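Local coordinates for protein N-acetylmuramoyl-L-alanine amidase (Mycolicibacterium smegmatis, PDB 7AGM) that hydrolyses the amide bond between N-acetylmuramic acid and L-alanine in peptidoglycan, as a zinc-dependent cell-wall amidase, at residues E52-T56 with S105-D109. Sequence-based numbering, arbitrary orientation.
Sequences EHSFT and SIHAD. With ZN (zinc ion), chain C.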
loop_
_atom_site.group_PDB
_atom_site.type_symbol
_atom_site.label_atom_id
_atom_site.label_comp_id
_atom_site.label_asym_id
_atom_site.label_seq_id
_atom_site.Cartn_x
_atom_site.Cartn_y
_atom_site.Cartn_z
ATOM N N GLU A 52 7.645 -7.261 -8.145
ATOM C CA GLU A 52 6.730 -6.542 -7.265
ATOM C C GLU A 52 5.986 -5.435 -8.003
ATOM O O GLU A 52 4.776 -5.260 -7.813
ATOM C CB GLU A 52 7.492 -5.955 -6.078
ATOM C CG GLU A 52 6.574 -5.193 -5.128
ATOM C CD GLU A 52 7.310 -4.564 -3.968
ATOM O OE1 GLU A 52 8.537 -4.777 -3.855
ATOM O OE2 GLU A 52 6.667 -3.843 -3.171
ATOM N N HIS A 53 6.683 -4.687 -8.864
ATOM C CA HIS A 53 6.040 -3.535 -9.488
ATOM C C HIS A 53 4.858 -3.940 -10.364
ATOM O O HIS A 53 3.892 -3.179 -10.478
ATOM C CB HIS A 53 7.057 -2.680 -10.251
ATOM C CG HIS A 53 7.547 -3.288 -11.531
ATOM N ND1 HIS A 53 6.815 -3.266 -12.701
ATOM C CD2 HIS A 53 8.720 -3.892 -11.836
ATOM C CE1 HIS A 53 7.506 -3.846 -13.665
ATOM N NE2 HIS A 53 8.670 -4.231 -13.168
ATOM N N SER A 54 4.904 -5.129 -10.978
ATOM C CA SER A 54 3.767 -5.579 -11.776
ATOM C C SER A 54 2.634 -6.090 -10.894
ATOM O O SER A 54 1.453 -5.843 -11.185
ATOM C CB SER A 54 4.203 -6.649 -12.775
ATOM O OG SER A 54 5.153 -6.112 -13.684
ATOM N N PHE A 55 2.971 -6.778 -9.798
ATOM C CA PHE A 55 1.947 -7.196 -8.850
ATOM C C PHE A 55 1.198 -5.995 -8.288
ATOM O O PHE A 55 -0.039 -5.993 -8.225
ATOM C CB PHE A 55 2.557 -7.991 -7.696
ATOM C CG PHE A 55 1.613 -8.147 -6.537
ATOM C CD1 PHE A 55 0.548 -9.031 -6.607
ATOM C CD2 PHE A 55 1.759 -7.373 -5.394
ATOM C CE1 PHE A 55 -0.350 -9.162 -5.556
ATOM C CE2 PHE A 55 0.872 -7.498 -4.336
ATOM C CZ PHE A 55 -0.183 -8.392 -4.406
ATOM N N THR A 56 1.933 -4.970 -7.838
ATOM C CA THR A 56 1.255 -3.834 -7.220
ATOM C C THR A 56 0.421 -3.080 -8.243
ATOM O O THR A 56 -0.681 -2.612 -7.934
ATOM C CB THR A 56 2.261 -2.893 -6.557
ATOM O OG1 THR A 56 3.078 -2.270 -7.558
ATOM C CG2 THR A 56 3.143 -3.635 -5.535
ATOM N N SER A 105 -1.052 2.621 -0.026
ATOM C CA SER A 105 0.076 2.194 -0.836
ATOM C C SER A 105 0.116 0.675 -0.810
ATOM O O SER A 105 -0.064 0.065 0.247
ATOM C CB SER A 105 1.371 2.784 -0.281
ATOM O OG SER A 105 2.489 2.366 -1.038
ATOM N N ILE A 106 0.282 0.062 -1.978
ATOM C CA ILE A 106 0.185 -1.386 -2.128
ATOM C C ILE A 106 1.546 -1.935 -2.532
ATOM O O ILE A 106 2.141 -1.476 -3.520
ATOM C CB ILE A 106 -0.919 -1.775 -3.123
ATOM C CG1 ILE A 106 -2.283 -1.319 -2.589
ATOM C CG2 ILE A 106 -0.916 -3.273 -3.348
ATOM C CD1 ILE A 106 -3.454 -1.639 -3.513
ATOM N N HIS A 107 2.033 -2.921 -1.770
ATOM C CA HIS A 107 3.378 -3.457 -1.911
ATOM C C HIS A 107 3.349 -4.967 -1.760
ATOM O O HIS A 107 2.339 -5.564 -1.365
ATOM C CB HIS A 107 4.329 -2.886 -0.855
ATOM C CG HIS A 107 4.787 -1.503 -1.167
ATOM N ND1 HIS A 107 6.047 -1.233 -1.648
ATOM C CD2 HIS A 107 4.145 -0.312 -1.086
ATOM C CE1 HIS A 107 6.165 0.067 -1.850
ATOM N NE2 HIS A 107 5.026 0.649 -1.514
ATOM N N ALA A 108 4.498 -5.575 -2.047
ATOM C CA ALA A 108 4.767 -6.961 -1.696
ATOM C C ALA A 108 6.190 -7.060 -1.171
ATOM O O ALA A 108 7.074 -6.304 -1.584
ATOM C CB ALA A 108 4.582 -7.918 -2.880
ATOM N N ASP A 109 6.403 -8.008 -0.268
ATOM C CA ASP A 109 7.579 -8.046 0.581
ATOM C C ASP A 109 8.548 -9.135 0.145
ATOM O O ASP A 109 8.211 -10.047 -0.619
ATOM C CB ASP A 109 7.146 -8.326 2.023
ATOM C CG ASP A 109 8.157 -7.868 3.040
ATOM O OD1 ASP A 109 9.042 -7.048 2.697
ATOM O OD2 ASP A 109 8.056 -8.339 4.190
HETATM ZN ZN ZN C . 7.641 -2.449 -2.024
HETATM O O HOH W 1 9.618 -3.232 -1.752
HETATM O O HOH W 2 7.696 -3.830 -0.477
HETATM O O HOH W 3 8.879 -1.223 -0.634
#
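Glu-52 and His-107 share one zinc ion across this contact: Glu-52 OE2 and His-107 ND1 each lie 2.0 Å from the metal. The same carboxylate oxygen also accepts the backbone N-H of Ala-108, N to OE2 3.0 Å and nearly straight at 170°, but arriving from well above the carboxylate plane. Glu-52 has the length to carry its carboxylate from the first turn of helix 52-69 alongside the backbone of Ala-108 to the metal, because its chain is fully extended, with CG trans to N at chi1 -180°. OE1 accepts hydrogen bonds from a zinc-bound water and from the backbone N-H of Thr-44, which should fix the carboxylate's rotation. A second metal-bound water donates to Ala-108 O, 2.8 Å away. Small groups let helix and strand close up: Thr-56 turns its methyl CG2 onto the strand backbone, 3.1 Å from Ile-106 O and close to His-107 CA, while Thr-56 OG1 hydrogen-bonds to Gly-16 O. Ala-108 CB meets Phe-55 CD2 at 3.8 Å, and His-107 O lies at the edge of that broad ring, near its plane. With His-17 as third protein ligand and three waters, this is the His-Glu-His zinc site of the Amidase_3 family, set at the C-terminal end of a central sheet strand.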